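Local coordinates for protein transcriptional regulator (Methanobacterium thermoautotrophicum, PDB 3BPV) that probably binds DNA as a winged-helix transcriptional repressor of the MarR family, acting as a dimer, at residues A33-I38 against G71-E76. Residues are numbered along the deposited sequence; the frame is centred on the assembly and turned at random.
Sequences ACLLRI and GFIERE
A chi1 of -172° sets CG of Leu-35 trans to the backbone N, and chi2 of 62° then places CD1 against Ile-73; there chi1 of 67° tucks CG1 over the main chain, flanked by N and C, and leaves CG2, trans to the carbonyl carbon, as the branch meeting the helix. The two methyls meet at 3.6 Å, Leu-35 CD1 to Ile-73 CG2, the two side chains running past one another antiparallel. One helical turn on, Ile-38 reaches the same CG2 with its CD1 at 4.0 Å, its side chain lying nearly perpendicular to that of Ile-73. CG2 of Ile-73 is thus shared by two residues of the helix. Leu-35 CD1 also rests on Phe-72 CB at 4.1 Å, an apolar contact, with the carbonyl O of Phe-72 as a further van der Waals neighbour, while the phenyl ring packs on Leu-27 and Ile-96. No hydrogen bond joins 33-38 to 71-76; four buried apolar residues make the whole contact, and the CA atoms of Leu-35 and Ile-73 stay 7.5 Å apart. Gly-71, with positive phi, ends helix 57-69 in a Schellman motif, after which the chain enters the strand. Leu-67 of that helix packs on Ile-73, and Val-89 of the partner strand 84-89 touches both Leu-35 and Ile-38. Helix 29-40 is thereby joined to the first strand of the antiparallel hairpin, just beyond helix 57-69, within the hydrophobic core of the winged helix-turn-helix domain of MarR proteins, where the hairpin forms the wing.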
ATOM      1  N   ALA A  33       3.505   9.233   3.597  1.00 14.22           N
ATOM      2  CA  ALA A  33       4.649   8.340   3.444  1.00 13.96           C
ATOM      3  C   ALA A  33       5.798   9.071   2.767  1.00 14.74           C
ATOM      4  O   ALA A  33       6.941   8.980   3.219  1.00 15.66           O
ATOM      5  CB  ALA A  33       4.250   7.115   2.627  1.00 14.33           C
ATOM      6  N   CYS A  34       5.500   9.793   1.690  1.00 13.22           N
ATOM      7  CA  CYS A  34       6.534  10.540   0.979  1.00 14.45           C
ATOM      8  C   CYS A  34       7.124  11.630   1.871  1.00 13.68           C
ATOM      9  O   CYS A  34       8.342  11.817   1.925  1.00 14.80           O
ATOM     10  CB  CYS A  34       5.961  11.186  -0.285  1.00 14.33           C
ATOM     11  SG  CYS A  34       5.695  10.029  -1.641  1.00 16.02           S
ATOM     12  N   LEU A  35       6.265  12.353   2.573  1.00 14.97           N
ATOM     13  CA  LEU A  35       6.721  13.425   3.441  1.00 14.98           C
ATOM     14  C   LEU A  35       7.672  12.901   4.515  1.00 15.50           C
ATOM     15  O   LEU A  35       8.738  13.477   4.739  1.00 16.86           O
ATOM     16  CB  LEU A  35       5.524  14.114   4.097  1.00 15.47           C
ATOM     17  CG  LEU A  35       5.835  15.388   4.883  1.00 17.47           C
ATOM     18  CD1 LEU A  35       6.412  16.437   3.956  1.00 20.57           C
ATOM     19  CD2 LEU A  35       4.558  15.909   5.523  1.00 19.51           C
ATOM     20  N   LEU A  36       7.305  11.808   5.175  1.00 15.39           N
ATOM     21  CA  LEU A  36       8.161  11.263   6.224  1.00 15.38           C
ATOM     22  C   LEU A  36       9.476  10.752   5.663  1.00 16.02           C
ATOM     23  O   LEU A  36      10.521  10.880   6.307  1.00 17.27           O
ATOM     24  CB  LEU A  36       7.446  10.146   6.990  1.00 15.22           C
ATOM     25  CG  LEU A  36       6.215  10.591   7.790  1.00 17.88           C
ATOM     26  CD1 LEU A  36       5.589   9.389   8.482  1.00 18.62           C
ATOM     27  CD2 LEU A  36       6.626  11.652   8.814  1.00 19.24           C
ATOM     28  N   ARG A  37       9.439  10.177   4.466  1.00 15.51           N
ATOM     29  CA  ARG A  37      10.662   9.667   3.856  1.00 17.18           C
ATOM     30  C   ARG A  37      11.615  10.801   3.485  1.00 17.65           C
ATOM     31  O   ARG A  37      12.827  10.673   3.652  1.00 19.06           O
ATOM     32  CB  ARG A  37      10.331   8.840   2.613  1.00 18.72           C
ATOM     33  CG  ARG A  37      11.525   8.115   2.019  1.00 21.79           C
ATOM     34  CD  ARG A  37      11.959   6.942   2.881  1.00 25.29           C
ATOM     35  NE  ARG A  37      13.145   6.291   2.333  1.00 26.04           N
ATOM     36  CZ  ARG A  37      14.355   6.839   2.319  1.00 25.94           C
ATOM     37  NH1 ARG A  37      14.543   8.049   2.827  1.00 24.17           N
ATOM     38  NH2 ARG A  37      15.377   6.179   1.796  1.00 27.46           N
ATOM     39  N   ILE A  38      11.078  11.906   2.977  1.00 16.35           N
ATOM     40  CA  ILE A  38      11.914  13.043   2.605  1.00 17.28           C
ATOM     41  C   ILE A  38      12.445  13.697   3.875  1.00 18.47           C
ATOM     42  O   ILE A  38      13.588  14.170   3.917  1.00 19.21           O
ATOM     43  CB  ILE A  38      11.111  14.079   1.796  1.00 16.56           C
ATOM     44  CG1 ILE A  38      10.603  13.438   0.503  1.00 17.80           C
ATOM     45  CG2 ILE A  38      11.989  15.285   1.469  1.00 18.75           C
ATOM     46  CD1 ILE A  38       9.555  14.258  -0.208  1.00 18.15           C
ATOM     47  N   GLY A  71       2.495  23.141  -0.167  1.00 21.61           N
ATOM     48  CA  GLY A  71       3.624  23.815   0.451  1.00 21.18           C
ATOM     49  C   GLY A  71       4.364  23.026   1.517  1.00 20.47           C
ATOM     50  O   GLY A  71       5.043  23.611   2.364  1.00 19.82           O
ATOM     51  N   PHE A  72       4.254  21.701   1.486  1.00 18.09           N
ATOM     52  CA  PHE A  72       4.929  20.873   2.482  1.00 18.36           C
ATOM     53  C   PHE A  72       6.313  20.418   2.051  1.00 17.19           C
ATOM     54  O   PHE A  72       7.128  20.027   2.882  1.00 17.64           O
ATOM     55  CB  PHE A  72       4.076  19.655   2.840  1.00 17.89           C
ATOM     56  CG  PHE A  72       2.745  20.005   3.437  1.00 20.78           C
ATOM     57  CD1 PHE A  72       2.648  20.969   4.436  1.00 21.88           C
ATOM     58  CD2 PHE A  72       1.588  19.365   3.008  1.00 20.51           C
ATOM     59  CE1 PHE A  72       1.414  21.294   4.996  1.00 22.24           C
ATOM     60  CE2 PHE A  72       0.352  19.680   3.562  1.00 18.96           C
ATOM     61  CZ  PHE A  72       0.265  20.646   4.557  1.00 22.94           C
ATOM     62  N   ILE A  73       6.576  20.440   0.752  1.00 18.24           N
ATOM     63  CA  ILE A  73       7.895  20.063   0.263  1.00 19.06           C
ATOM     64  C   ILE A  73       8.290  20.995  -0.862  1.00 19.55           C
ATOM     65  O   ILE A  73       7.444  21.667  -1.454  1.00 20.13           O
ATOM     66  CB  ILE A  73       7.965  18.606  -0.286  1.00 19.80           C
ATOM     67  CG1 ILE A  73       7.113  18.470  -1.555  1.00 20.84           C
ATOM     68  CG2 ILE A  73       7.542  17.624   0.788  1.00 20.07           C
ATOM     69  CD1 ILE A  73       7.279  17.134  -2.278  1.00 20.64           C
ATOM     70  N   GLU A  74       9.583  21.029  -1.150  1.00 21.05           N
ATOM     71  CA  GLU A  74      10.108  21.852  -2.220  1.00 23.78           C
ATOM     72  C   GLU A  74      10.887  20.934  -3.148  1.00 23.29           C
ATOM     73  O   GLU A  74      11.493  19.956  -2.705  1.00 22.89           O
ATOM     74  CB  GLU A  74      11.024  22.944  -1.658  1.00 26.98           C
ATOM     75  CG  GLU A  74      12.221  22.421  -0.885  1.00 31.22           C
ATOM     76  CD  GLU A  74      13.158  23.528  -0.453  1.00 33.33           C
ATOM     77  OE1 GLU A  74      13.688  24.234  -1.336  1.00 36.01           O
ATOM     78  OE2 GLU A  74      13.363  23.696   0.767  1.00 36.04           O
ATOM     79  N   ARG A  75      10.863  21.255  -4.435  1.00 23.98           N
ATOM     80  CA  ARG A  75      11.550  20.466  -5.444  1.00 26.11           C
ATOM     81  C   ARG A  75      12.438  21.375  -6.286  1.00 27.09           C
ATOM     82  O   ARG A  75      11.983  22.398  -6.795  1.00 27.31           O
ATOM     83  CB  ARG A  75      10.517  19.774  -6.333  1.00 28.58           C
ATOM     84  CG  ARG A  75      11.090  18.985  -7.488  1.00 31.42           C
ATOM     85  CD  ARG A  75       9.992  18.657  -8.479  1.00 36.33           C
ATOM     86  NE  ARG A  75      10.473  17.857  -9.599  1.00 38.89           N
ATOM     87  CZ  ARG A  75       9.775  17.629 -10.705  1.00 39.51           C
ATOM     88  NH1 ARG A  75       8.561  18.145 -10.842  1.00 41.89           N
ATOM     89  NH2 ARG A  75      10.288  16.883 -11.672  1.00 41.85           N
ATOM     90  N   GLU A  76      13.706  21.006  -6.422  1.00 27.78           N
ATOM     91  CA  GLU A  76      14.647  21.800  -7.208  1.00 28.31           C
ATOM     92  C   GLU A  76      15.443  20.908  -8.155  1.00 27.12           C
ATOM     93  O   GLU A  76      15.636  19.728  -7.885  1.00 22.50           O
ATOM     94  CB  GLU A  76      15.607  22.560  -6.286  1.00 30.61           C
ATOM     95  CG  GLU A  76      14.926  23.572  -5.374  1.00 35.05           C
ATOM     96  CD  GLU A  76      15.919  24.446  -4.629  1.00 37.22           C
ATOM     97  OE1 GLU A  76      16.679  25.183  -5.294  1.00 39.46           O
ATOM     98  OE2 GLU A  76      15.941  24.398  -3.381  1.00 39.41           O
TER